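Local coordinates for protein VirX1 (PDB 6QGM) that iodinates diverse substrates as a cyanophage-encoded halogenase, probably with a flavin cofactor as in the related tryptophan halogenases, at residues Lys25-Leu30 against Asn368-Ile373; Glu31-Glu36 against Gly185-Gln190; Ser242-Lys247 against Ile328-Arg333; Val403-Ala408 against Gln439-Asp444. All coordinates share one frame; numbering follows the deposited sequence.

In the fold
After strand 6-10 the chain runs through helix 14-26 into strand 31-36, so that contacts 1 and 2 open one directly after the other. Contact 2 closes first, when strand 187-198 returns beside strand 31-36 in the large mixed sheet. Contact 3 then opens and closes, pairing strands 241-243 and 331-333. Only afterwards does helix 360-373 complete contact 1, whose long loop therefore encloses contacts 2 and 3, themselves in series. Contact 4 follows as a separate short loop between helices 382-408 and 441-451. It touches contact 3, where Lys247 O lies 4.0 Å from Ala404 CB, whereas contacts 2 and 4 lie on opposite sides of the chain's centre.

Contact 1: residues Lys25-Leu30 against Asn368-Ile373; sequences KLCPQL and NLVYLI
Val370 and Ile373, one turn apart on helix 360-373, present a two-residue apolar ridge to the turn that follows helix 14-26. Val370 holds CG1 anti to its backbone N (chi1 166°), and this methyl meets Leu26 CB at 3.7 Å, the two side chains crossing at about a right angle. Cys27, the first residue to leave the helical path, sends its thiol between the two ridge residues: SG lies 3.8 Å from Ile373 CG2 and 4.0 Å from Val370 CG1. Leu30 crosses Ile373 nearly perpendicularly as well, with Leu30 CD1 4.0 Å from Ile373 CD1. A type I turn brings Cys27 and Leu30 onto the same partner, its bond running from Leu30 N to Cys27 O over 3.0 Å. Gln29 starts in the crowded position between N and carbonyl carbon (chi1 76°) and bends again at chi2 (-89°), which brings the amide obliquely against Ile373, with NE2 leading. There NE2 is 3.5 Å from Ile373 O, but the angle is too poor for a hydrogen bond. Just past the helix, Asn374 ND2 bonds Leu26 O, and Tyr476 of a second subunit packs on both Leu26 and Val370. Between the two segments the contact is apolar apart from the Gln29 amide, with no hydrogen bond; the first helix of the Rossmann-type unit gains a polar tie here from Asn374.

Contact 2: residues Glu31-Glu36 against Gly185-Gln190; sequences EIALIE and GVKHIQ
Strand 31-36 runs parallel to strand 187-190, both interior in the large mixed sheet of a Rossmann-type fold. Ile32 opens the pairing: its O takes Lys187 N at 2.9 Å in the carbonyl plane, on a lone pair and almost straight (176°), while Ile32 CG2 rests on Val186 CG1 at 3.9 Å. Ala33 turns its amide edge to strand 6-10, and its CB packs on Ile189 CD1 at 3.9 Å. Leu34 bonds in both directions, its N to Lys187 O and its O from Ile189 N (2.9 Å each); in both cases the donor stands above the carbonyl plane. Ile35 lies alongside Ile189, pointing the same way, with Ile35 CG1 4.0 Å from Ile189 CB. Glu36 N closes the series on Ile189 O at 3.0 Å, nearly along the C=O axis. Its extended side chain brings OE2 to the edge of the His188 ring, 2.9 Å from NE2, a weak bond bent to 135°, with carboxylate and ring planes 85° apart. Trp17 NE1 holds the other oxygen, OE1, and the Trp17 ring meets His188 edge-to-face. Both carboxylate oxygens thus have a partner, OE2 a weak one, and the charge would tend to favour protonation of His188.

Contact 3: residues Ser242-Lys247 against Ile328-Arg333; sequences SPFSKK and IGHGKR
Phe244 stands at the point where strand 241-243 ends, and its ring lies across the backbone of the partner strand. The residue is tethered first: Phe244 N donates to His330 O at 2.9 Å, in the carbonyl plane and on a lone pair. Phe244 CB then passes the same oxygen, 3.7 Å from His330 O. A chi1 of -67° sets CG anti to the carbonyl carbon, and a chi2 of -44° turns a ring face to Gly331. Phe244 CD2 comes to 3.4 Å from Gly331 CA, and on its outer side meets His330 CD2 at 3.7 Å, this imidazole carbon sitting at the edge of the phenyl ring. Farther on, CE2 also lies by Gly331, and the tip, CZ, reaches Lys332 CG at 4.1 Å. Gly331 CA over the face makes a CH-pi contact, 3.5 Å from the Phe244 ring centroid and 21° off the normal. Glycine suits this place, since Ser242 O and Pro243 CA crowd the spot where a CB would stand. Ser242 and Lys332 form an antiparallel hydrogen-bonded pair, with Ser242 N to Lys332 O at 2.7 Å and Lys332 N to Ser242 O at 3.0 Å. The extended Lys332 chain carries NZ to salt bridges with Asp393 and Asp397, while His330 ND1 is held by Asn250 O. Strand 331-333 is the middle of a three-stranded antiparallel sheet, with 349-350 beyond it, and helix 382-408 packs against Phe244 through Ile396, Asp397 and Ser400.

Contact 4: residues Val403-Ala408 against Gln439-Asp444; sequences VAMHYA and QSTWQD
A Met-aromatic contact joins helix 382-408 to the first turn of helix 441-451, with the indole of Trp442 as its platform. Over one face of the ring runs the extended side chain of Met405. Its CG makes a CH-pi contact 3.7 Å from the centroid of the six-membered ring, its SD stands farther off at 4.8 Å from that centroid, and its CE lies over the centre of the ring system. CG is anti to the Met405 carbonyl carbon (chi1 -77°), and the straight chain beyond it sends the methyl out over the indole toward the helix start. Tyr427, from outside the two segments, also stacks on the indole. Apolar edge contacts form a second group: Ala404 CB touches Trp442 CZ2 at 3.8 Å, and Ala408 CB, one turn on, touches CH2 of the same ring at 3.5 Å. The two alanine methyls lie at the edge of the ring, near its plane. No hydrogen bond crosses between the segments, and the indole's polar partner lies outside them: Trp442 NE1 donates to Asp401, which also pairs with Lys247. Met405 CE ends 3.4 Å from Thr441 OG1.

Contact 1: residues Lys25-Leu30 against Asn368-Ile373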
loop_
_atom_site.group_PDB
_atom_site.type_symbol
_atom_site.label_atom_id
_atom_site.label_comp_id
_atom_site.label_asym_id
_atom_site.label_seq_id
_atom_site.Cartn_x
_atom_site.Cartn_y
_atom_site.Cartn_z
ATOM N N LYS B 25 33.973 16.581 8.954
ATOM C CA LYS B 25 34.607 15.806 7.857
ATOM C C LYS B 25 33.734 15.869 6.595
ATOM O O LYS B 25 34.297 16.172 5.528
ATOM C CB LYS B 25 34.868 14.365 8.303
ATOM C CG LYS B 25 35.476 13.465 7.241
ATOM C CD LYS B 25 36.429 12.432 7.769
ATOM C CE LYS B 25 37.025 11.566 6.670
ATOM N NZ LYS B 25 35.981 10.864 5.881
ATOM N N LEU B 26 32.423 15.610 6.697
ATOM C CA LEU B 26 31.504 15.470 5.531
ATOM C C LEU B 26 30.876 16.822 5.142
ATOM O O LEU B 26 30.286 16.894 4.052
ATOM C CB LEU B 26 30.426 14.436 5.863
ATOM C CG LEU B 26 30.930 13.069 6.333
ATOM C CD1 LEU B 26 29.791 12.171 6.770
ATOM C CD2 LEU B 26 31.725 12.389 5.246
ATOM N N CYS B 27 30.967 17.854 5.988
ATOM C CA CYS B 27 30.380 19.203 5.742
ATOM C C CYS B 27 31.428 20.267 6.055
ATOM O O CYS B 27 31.235 21.110 6.937
ATOM C CB CYS B 27 29.109 19.415 6.562
ATOM S SG CYS B 27 27.858 18.113 6.318
ATOM N N PRO B 28 32.554 20.276 5.303
ATOM C CA PRO B 28 33.680 21.172 5.591
ATOM C C PRO B 28 33.309 22.664 5.540
ATOM O O PRO B 28 33.989 23.440 6.165
ATOM C CB PRO B 28 34.698 20.870 4.484
ATOM C CG PRO B 28 34.284 19.518 3.943
ATOM C CD PRO B 28 32.783 19.464 4.098
ATOM N N GLN B 29 32.257 23.019 4.795
ATOM C CA GLN B 29 31.738 24.412 4.659
ATOM C C GLN B 29 31.257 24.940 6.024
ATOM O O GLN B 29 31.239 26.172 6.189
ATOM C CB GLN B 29 30.642 24.496 3.581
ATOM C CG GLN B 29 29.265 23.963 3.973
ATOM C CD GLN B 29 29.056 22.488 3.698
ATOM O OE1 GLN B 29 29.986 21.677 3.768
ATOM N NE2 GLN B 29 27.813 22.114 3.399
ATOM N N LEU B 30 30.877 24.062 6.965
ATOM C CA LEU B 30 30.306 24.460 8.284
ATOM C C LEU B 30 31.411 24.949 9.228
ATOM O O LEU B 30 32.484 24.318 9.269
ATOM C CB LEU B 30 29.589 23.274 8.934
ATOM C CG LEU B 30 28.317 22.785 8.247
ATOM C CD1 LEU B 30 27.689 21.666 9.066
ATOM C CD2 LEU B 30 27.320 23.933 8.046
ATOM N N ASN B 368 21.273 11.712 8.063
ATOM C CA ASN B 368 20.128 12.469 7.474
ATOM C C ASN B 368 20.395 13.985 7.510
ATOM O O ASN B 368 19.973 14.696 6.568
ATOM C CB ASN B 368 18.802 12.105 8.144
ATOM C CG ASN B 368 18.365 10.689 7.870
ATOM O OD1 ASN B 368 18.963 10.002 7.048
ATOM N ND2 ASN B 368 17.328 10.244 8.563
ATOM N N LEU B 369 21.083 14.469 8.539
ATOM C CA LEU B 369 21.468 15.900 8.659
ATOM C C LEU B 369 22.564 16.224 7.637
ATOM O O LEU B 369 22.418 17.241 6.928
ATOM C CB LEU B 369 21.953 16.171 10.084
ATOM C CG LEU B 369 22.201 17.637 10.405
ATOM C CD1 LEU B 369 20.929 18.449 10.172
ATOM C CD2 LEU B 369 22.715 17.775 11.832
ATOM N N VAL B 370 23.609 15.387 7.570
ATOM C CA VAL B 370 24.746 15.519 6.612
ATOM C C VAL B 370 24.171 15.521 5.195
ATOM O O VAL B 370 24.664 16.318 4.356
ATOM C CB VAL B 370 25.800 14.408 6.795
ATOM C CG1 VAL B 370 26.768 14.341 5.627
ATOM C CG2 VAL B 370 26.585 14.582 8.081
ATOM N N TYR B 371 23.167 14.675 4.951
ATOM C CA TYR B 371 22.513 14.509 3.628
ATOM C C TYR B 371 21.887 15.842 3.209
ATOM O O TYR B 371 22.150 16.295 2.086
ATOM C CB TYR B 371 21.501 13.361 3.670
ATOM C CG TYR B 371 20.707 13.206 2.401
ATOM C CD1 TYR B 371 21.189 12.438 1.358
ATOM C CD2 TYR B 371 19.488 13.833 2.234
ATOM C CE1 TYR B 371 20.477 12.283 0.180
ATOM C CE2 TYR B 371 18.775 13.718 1.057
ATOM C CZ TYR B 371 19.269 12.938 0.024
ATOM O OH TYR B 371 18.565 12.811 -1.139
ATOM N N LEU B 372 21.113 16.472 4.097
ATOM C CA LEU B 372 20.400 17.744 3.803
ATOM C C LEU B 372 21.391 18.911 3.686
ATOM O O LEU B 372 21.198 19.776 2.812
ATOM C CB LEU B 372 19.362 17.995 4.905
ATOM C CG LEU B 372 18.137 17.083 4.880
ATOM C CD1 LEU B 372 17.157 17.483 5.954
ATOM C CD2 LEU B 372 17.445 17.110 3.525
ATOM N N ILE B 373 22.399 18.971 4.549
ATOM C CA ILE B 373 23.368 20.109 4.569
ATOM C C ILE B 373 24.233 20.069 3.294
ATOM O O ILE B 373 24.543 21.158 2.785
ATOM C CB ILE B 373 24.183 20.086 5.878
ATOM C CG1 ILE B 373 23.299 20.511 7.058
ATOM C CG2 ILE B 373 25.434 20.941 5.753
ATOM C CD1 ILE B 373 23.973 20.411 8.411
#

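Contact 2: residues Glu31-Glu36 against Gly185-Gln190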
loop_
_atom_site.group_PDB
_atom_site.type_symbol
_atom_site.label_atom_id
_atom_site.label_comp_id
_atom_site.label_asym_id
_atom_site.label_seq_id
_atom_site.Cartn_x
_atom_site.Cartn_y
_atom_site.Cartn_z
ATOM N N GLU B 31 31.118 26.020 9.962
ATOM C CA GLU B 31 31.772 26.400 11.240
ATOM C C GLU B 31 31.061 25.610 12.341
ATOM O O GLU B 31 29.817 25.693 12.406
ATOM C CB GLU B 31 31.638 27.905 11.505
ATOM C CG GLU B 31 31.809 28.784 10.276
ATOM C CD GLU B 31 31.325 30.210 10.478
ATOM O OE1 GLU B 31 30.151 30.392 10.845
ATOM O OE2 GLU B 31 32.130 31.140 10.280
ATOM N N ILE B 32 31.797 24.851 13.159
ATOM C CA ILE B 32 31.209 23.953 14.196
ATOM C C ILE B 32 31.808 24.278 15.563
ATOM O O ILE B 32 33.049 24.415 15.650
ATOM C CB ILE B 32 31.430 22.474 13.829
ATOM C CG1 ILE B 32 30.936 22.168 12.412
ATOM C CG2 ILE B 32 30.788 21.562 14.872
ATOM C CD1 ILE B 32 31.458 20.865 11.872
ATOM N N ALA B 33 30.954 24.379 16.584
ATOM C CA ALA B 33 31.357 24.441 18.007
ATOM C C ALA B 33 30.631 23.331 18.764
ATOM O O ALA B 33 29.470 23.008 18.384
ATOM C CB ALA B 33 31.052 25.796 18.578
ATOM N N LEU B 34 31.300 22.728 19.755
ATOM C CA LEU B 34 30.678 21.754 20.691
ATOM C C LEU B 34 30.813 22.260 22.126
ATOM O O LEU B 34 31.956 22.462 22.581
ATOM C CB LEU B 34 31.316 20.373 20.540
ATOM C CG LEU B 34 30.572 19.260 21.278
ATOM C CD1 LEU B 34 30.589 17.973 20.488
ATOM C CD2 LEU B 34 31.122 19.052 22.681
ATOM N N ILE B 35 29.670 22.435 22.795
ATOM C CA ILE B 35 29.561 22.906 24.205
ATOM C C ILE B 35 29.405 21.672 25.093
ATOM O O ILE B 35 28.434 20.903 24.896
ATOM C CB ILE B 35 28.388 23.891 24.348
ATOM C CG1 ILE B 35 28.616 25.158 23.517
ATOM C CG2 ILE B 35 28.127 24.209 25.804
ATOM C CD1 ILE B 35 27.353 25.780 22.993
ATOM N N GLU B 36 30.340 21.501 26.024
ATOM C CA GLU B 36 30.442 20.321 26.916
ATOM C C GLU B 36 30.655 20.870 28.328
ATOM O O GLU B 36 31.414 21.842 28.457
ATOM C CB GLU B 36 31.545 19.420 26.357
ATOM C CG GLU B 36 32.171 18.452 27.341
ATOM C CD GLU B 36 33.372 17.728 26.749
ATOM O OE1 GLU B 36 33.163 16.853 25.898
ATOM O OE2 GLU B 36 34.533 18.046 27.130
ATOM N N GLY B 185 38.924 21.513 13.142
ATOM C CA GLY B 185 38.649 22.889 13.591
ATOM C C GLY B 185 37.342 23.016 14.351
ATOM O O GLY B 185 36.866 24.154 14.505
ATOM N N VAL B 186 36.766 21.914 14.836
ATOM C CA VAL B 186 35.602 21.996 15.766
ATOM C C VAL B 186 36.082 22.755 17.006
ATOM O O VAL B 186 37.106 22.347 17.586
ATOM C CB VAL B 186 35.007 20.621 16.137
ATOM C CG1 VAL B 186 33.880 20.746 17.152
ATOM C CG2 VAL B 186 34.502 19.884 14.913
ATOM N N LYS B 187 35.376 23.833 17.357
ATOM C CA LYS B 187 35.675 24.706 18.524
ATOM C C LYS B 187 35.073 24.080 19.781
ATOM O O LYS B 187 33.853 24.028 19.886
ATOM C CB LYS B 187 35.125 26.105 18.267
ATOM C CG LYS B 187 35.882 27.221 18.952
ATOM C CD LYS B 187 35.248 28.537 18.576
ATOM C CE LYS B 187 33.859 28.694 19.173
ATOM N NZ LYS B 187 32.802 29.033 18.180
ATOM N N HIS B 188 35.921 23.590 20.675
ATOM C CA HIS B 188 35.551 22.995 21.982
ATOM C C HIS B 188 35.295 24.122 22.974
ATOM O O HIS B 188 36.230 24.867 23.226
ATOM C CB HIS B 188 36.670 22.074 22.463
ATOM C CG HIS B 188 36.273 21.140 23.543
ATOM N ND1 HIS B 188 37.198 20.588 24.395
ATOM C CD2 HIS B 188 35.070 20.684 23.934
ATOM C CE1 HIS B 188 36.578 19.816 25.262
ATOM N NE2 HIS B 188 35.269 19.853 24.995
ATOM N N ILE B 189 34.065 24.244 23.474
ATOM C CA ILE B 189 33.644 25.298 24.446
ATOM C C ILE B 189 33.229 24.624 25.758
ATOM O O ILE B 189 32.225 23.880 25.751
ATOM C CB ILE B 189 32.518 26.170 23.860
ATOM C CG1 ILE B 189 33.001 26.935 22.623
ATOM C CG2 ILE B 189 31.943 27.095 24.928
ATOM C CD1 ILE B 189 31.900 27.644 21.889
ATOM N N GLN B 190 33.988 24.885 26.827
ATOM C CA GLN B 190 33.753 24.321 28.176
ATOM C C GLN B 190 32.737 25.215 28.878
ATOM O O GLN B 190 33.013 26.408 29.022
ATOM C CB GLN B 190 35.060 24.265 28.977
ATOM C CG GLN B 190 36.207 23.501 28.313
ATOM C CD GLN B 190 36.143 22.002 28.496
ATOM O OE1 GLN B 190 35.342 21.321 27.857
ATOM N NE2 GLN B 190 36.983 21.479 29.376
#

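Contact 3: residues Ser242-Lys247 against Ile328-Arg333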
loop_
_atom_site.group_PDB
_atom_site.type_symbol
_atom_site.label_atom_id
_atom_site.label_comp_id
_atom_site.label_asym_id
_atom_site.label_seq_id
_atom_site.Cartn_x
_atom_site.Cartn_y
_atom_site.Cartn_z
ATOM N N SER B 242 6.219 11.333 23.205
ATOM C CA SER B 242 5.340 10.134 23.073
ATOM C C SER B 242 6.039 8.922 23.678
ATOM O O SER B 242 7.000 8.426 23.098
ATOM C CB SER B 242 4.976 9.842 21.636
ATOM O OG SER B 242 4.343 10.946 21.019
ATOM N N PRO B 243 5.581 8.386 24.831
ATOM C CA PRO B 243 6.164 7.164 25.395
ATOM C C PRO B 243 5.714 5.927 24.593
ATOM O O PRO B 243 4.715 6.029 23.919
ATOM C CB PRO B 243 5.627 7.159 26.835
ATOM C CG PRO B 243 4.284 7.823 26.708
ATOM C CD PRO B 243 4.471 8.898 25.649
ATOM N N PHE B 244 6.451 4.813 24.682
ATOM C CA PHE B 244 6.131 3.528 24.010
ATOM C C PHE B 244 5.392 2.561 24.959
ATOM O O PHE B 244 5.287 1.354 24.602
ATOM C CB PHE B 244 7.404 2.841 23.504
ATOM C CG PHE B 244 8.139 3.536 22.380
ATOM C CD1 PHE B 244 7.444 4.064 21.305
ATOM C CD2 PHE B 244 9.525 3.625 22.380
ATOM C CE1 PHE B 244 8.118 4.692 20.271
ATOM C CE2 PHE B 244 10.193 4.253 21.344
ATOM C CZ PHE B 244 9.487 4.787 20.294
ATOM N N SER B 245 4.893 3.055 26.106
ATOM C CA SER B 245 4.389 2.242 27.253
ATOM C C SER B 245 3.180 1.380 26.860
ATOM O O SER B 245 2.863 0.434 27.616
ATOM C CB SER B 245 4.081 3.085 28.467
ATOM O OG SER B 245 3.538 4.329 28.089
ATOM N N LYS B 246 2.537 1.676 25.729
ATOM C CA LYS B 246 1.397 0.879 25.216
ATOM C C LYS B 246 1.861 -0.464 24.639
ATOM O O LYS B 246 1.015 -1.367 24.647
ATOM C CB LYS B 246 0.580 1.726 24.236
ATOM C CG LYS B 246 -0.611 2.423 24.898
ATOM C CD LYS B 246 -0.825 3.912 24.628
ATOM C CE LYS B 246 -1.516 4.538 25.819
ATOM N NZ LYS B 246 -2.157 5.824 25.458
ATOM N N LYS B 247 3.121 -0.618 24.201
ATOM C CA LYS B 247 3.634 -1.922 23.663
ATOM C C LYS B 247 4.917 -2.387 24.380
ATOM O O LYS B 247 5.229 -3.620 24.325
ATOM C CB LYS B 247 3.868 -1.845 22.150
ATOM C CG LYS B 247 4.740 -0.684 21.698
ATOM C CD LYS B 247 4.710 -0.475 20.221
ATOM C CE LYS B 247 5.772 0.496 19.794
ATOM N NZ LYS B 247 5.700 0.727 18.337
ATOM N N ILE B 328 14.892 6.176 32.000
ATOM C CA ILE B 328 15.003 6.039 30.524
ATOM C C ILE B 328 13.758 6.686 29.915
ATOM O O ILE B 328 12.628 6.267 30.297
ATOM C CB ILE B 328 15.183 4.576 30.071
ATOM C CG1 ILE B 328 14.084 3.648 30.596
ATOM C CG2 ILE B 328 16.574 4.095 30.447
ATOM C CD1 ILE B 328 13.827 2.453 29.697
ATOM N N GLY B 329 13.968 7.657 29.013
ATOM C CA GLY B 329 12.915 8.183 28.139
ATOM C C GLY B 329 12.553 7.185 27.050
ATOM O O GLY B 329 13.056 7.402 25.938
ATOM N N HIS B 330 11.712 6.181 27.349
ATOM C CA HIS B 330 11.378 5.064 26.425
ATOM C C HIS B 330 10.260 5.503 25.467
ATOM O O HIS B 330 9.064 5.257 25.750
ATOM C CB HIS B 330 11.018 3.787 27.195
ATOM C CG HIS B 330 11.275 2.535 26.421
ATOM N ND1 HIS B 330 11.251 1.300 27.002
ATOM C CD2 HIS B 330 11.598 2.332 25.129
ATOM C CE1 HIS B 330 11.518 0.380 26.100
ATOM N NE2 HIS B 330 11.739 0.988 24.944
ATOM N N GLY B 331 10.659 6.138 24.367
ATOM C CA GLY B 331 9.742 6.832 23.451
ATOM C C GLY B 331 10.501 7.753 22.525
ATOM O O GLY B 331 11.705 7.529 22.305
ATOM N N LYS B 332 9.811 8.766 22.009
ATOM C CA LYS B 332 10.350 9.752 21.044
ATOM C C LYS B 332 9.649 11.087 21.281
ATOM O O LYS B 332 8.467 11.084 21.677
ATOM C CB LYS B 332 10.048 9.313 19.612
ATOM C CG LYS B 332 8.647 8.734 19.463
ATOM C CD LYS B 332 8.089 8.746 18.087
ATOM C CE LYS B 332 6.588 8.564 18.112
ATOM N NZ LYS B 332 6.049 8.348 16.745
ATOM N N ARG B 333 10.355 12.180 21.014
ATOM C CA ARG B 333 9.729 13.504 20.816
ATOM C C ARG B 333 8.835 13.407 19.569
ATOM O O ARG B 333 9.115 12.572 18.669
ATOM C CB ARG B 333 10.806 14.575 20.666
ATOM C CG ARG B 333 11.781 14.657 21.831
ATOM C CD ARG B 333 11.112 15.208 23.071
ATOM N NE ARG B 333 11.817 14.860 24.296
ATOM C CZ ARG B 333 11.423 15.240 25.499
ATOM N NH1 ARG B 333 10.348 15.999 25.630
ATOM N NH2 ARG B 333 12.096 14.869 26.564
#

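Contact 4: residues Val403-Ala408 against Gln439-Asp444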
loop_
_atom_site.group_PDB
_atom_site.type_symbol
_atom_site.label_atom_id
_atom_site.label_comp_id
_atom_site.label_asym_id
_atom_site.label_seq_id
_atom_site.Cartn_x
_atom_site.Cartn_y
_atom_site.Cartn_z
ATOM N N VAL B 403 10.997 -4.627 18.381
ATOM C CA VAL B 403 11.423 -4.936 19.780
ATOM C C VAL B 403 10.205 -5.506 20.527
ATOM O O VAL B 403 10.373 -6.513 21.212
ATOM C CB VAL B 403 12.034 -3.693 20.462
ATOM C CG1 VAL B 403 12.198 -3.859 21.956
ATOM C CG2 VAL B 403 13.361 -3.336 19.837
ATOM N N ALA B 404 9.015 -4.921 20.359
ATOM C CA ALA B 404 7.770 -5.386 21.011
ATOM C C ALA B 404 7.478 -6.846 20.624
ATOM O O ALA B 404 6.974 -7.590 21.492
ATOM C CB ALA B 404 6.610 -4.479 20.664
ATOM N N MET B 405 7.805 -7.258 19.389
ATOM C CA MET B 405 7.520 -8.625 18.883
ATOM C C MET B 405 8.321 -9.675 19.663
ATOM O O MET B 405 7.822 -10.800 19.786
ATOM C CB MET B 405 7.832 -8.730 17.390
ATOM C CG MET B 405 6.777 -8.095 16.517
ATOM S SD MET B 405 6.991 -8.432 14.771
ATOM C CE MET B 405 5.600 -7.540 14.080
ATOM N N HIS B 406 9.498 -9.319 20.186
ATOM C CA HIS B 406 10.359 -10.207 21.023
ATOM C C HIS B 406 9.609 -10.655 22.284
ATOM O O HIS B 406 9.865 -11.779 22.755
ATOM C CB HIS B 406 11.658 -9.508 21.447
ATOM C CG HIS B 406 12.586 -9.181 20.326
ATOM N ND1 HIS B 406 12.214 -8.393 19.262
ATOM C CD2 HIS B 406 13.878 -9.491 20.122
ATOM C CE1 HIS B 406 13.232 -8.261 18.430
ATOM N NE2 HIS B 406 14.263 -8.924 18.941
ATOM N N TYR B 407 8.756 -9.785 22.825
ATOM C CA TYR B 407 7.949 -10.036 24.044
ATOM C C TYR B 407 6.653 -10.746 23.649
ATOM O O TYR B 407 6.301 -11.764 24.258
ATOM C CB TYR B 407 7.641 -8.720 24.772
ATOM C CG TYR B 407 8.834 -7.983 25.329
ATOM C CD1 TYR B 407 9.418 -8.377 26.514
ATOM C CD2 TYR B 407 9.354 -6.870 24.690
ATOM C CE1 TYR B 407 10.506 -7.708 27.049
ATOM C CE2 TYR B 407 10.443 -6.187 25.198
ATOM C CZ TYR B 407 11.023 -6.608 26.386
ATOM O OH TYR B 407 12.093 -5.940 26.914
ATOM N N ALA B 408 5.974 -10.206 22.639
ATOM C CA ALA B 408 4.584 -10.538 22.265
ATOM C C ALA B 408 4.429 -12.039 21.999
ATOM O O ALA B 408 3.362 -12.595 22.346
ATOM C CB ALA B 408 4.199 -9.736 21.047
ATOM N N GLN B 439 2.557 1.825 10.030
ATOM C CA GLN B 439 3.289 0.719 10.686
ATOM C C GLN B 439 2.346 -0.487 10.706
ATOM O O GLN B 439 1.472 -0.534 11.610
ATOM C CB GLN B 439 3.725 1.134 12.094
ATOM C CG GLN B 439 4.462 2.465 12.173
ATOM C CD GLN B 439 5.776 2.439 11.442
ATOM O OE1 GLN B 439 6.434 1.401 11.359
ATOM N NE2 GLN B 439 6.180 3.585 10.905
ATOM N N SER B 440 2.491 -1.422 9.763
ATOM C CA SER B 440 1.521 -2.535 9.571
ATOM C C SER B 440 2.207 -3.917 9.546
ATOM O O SER B 440 1.679 -4.833 8.889
ATOM C CB SER B 440 0.689 -2.294 8.334
ATOM O OG SER B 440 1.495 -2.367 7.172
ATOM N N THR B 441 3.329 -4.094 10.249
ATOM C CA THR B 441 4.080 -5.379 10.249
ATOM C C THR B 441 3.303 -6.403 11.091
ATOM O O THR B 441 3.214 -7.550 10.622
ATOM C CB THR B 441 5.564 -5.190 10.601
ATOM O OG1 THR B 441 5.718 -4.895 11.994
ATOM C CG2 THR B 441 6.223 -4.137 9.734
ATOM N N TRP B 442 2.717 -6.017 12.236
ATOM C CA TRP B 442 1.800 -6.893 13.020
ATOM C C TRP B 442 0.705 -7.469 12.102
ATOM O O TRP B 442 0.510 -8.698 12.087
ATOM C CB TRP B 442 1.161 -6.147 14.197
ATOM C CG TRP B 442 2.118 -5.649 15.240
ATOM C CD1 TRP B 442 2.633 -4.386 15.361
ATOM C CD2 TRP B 442 2.670 -6.416 16.331
ATOM N NE1 TRP B 442 3.484 -4.325 16.431
ATOM C CE2 TRP B 442 3.515 -5.547 17.054
ATOM C CE3 TRP B 442 2.551 -7.750 16.745
ATOM C CZ2 TRP B 442 4.223 -5.964 18.178
ATOM C CZ3 TRP B 442 3.245 -8.162 17.860
ATOM C CH2 TRP B 442 4.072 -7.279 18.561
ATOM N N GLN B 443 -0.001 -6.598 11.380
ATOM C CA GLN B 443 -1.107 -6.984 10.459
ATOM C C GLN B 443 -0.564 -7.908 9.364
ATOM O O GLN B 443 -1.219 -8.921 9.069
ATOM C CB GLN B 443 -1.751 -5.735 9.864
ATOM C CG GLN B 443 -2.553 -4.935 10.884
ATOM C CD GLN B 443 -2.946 -3.574 10.362
ATOM O OE1 GLN B 443 -3.313 -3.417 9.191
ATOM N NE2 GLN B 443 -2.861 -2.567 11.223
ATOM N N ASP B 444 0.598 -7.570 8.804
ATOM C CA ASP B 444 1.152 -8.224 7.584
ATOM C C ASP B 444 1.705 -9.608 7.953
ATOM O O ASP B 444 1.492 -10.581 7.172
ATOM C CB ASP B 444 2.188 -7.340 6.896
ATOM C CG ASP B 444 1.609 -6.048 6.318
ATOM O OD1 ASP B 444 0.352 -5.930 6.224
ATOM O OD2 ASP B 444 2.413 -5.147 5.983
#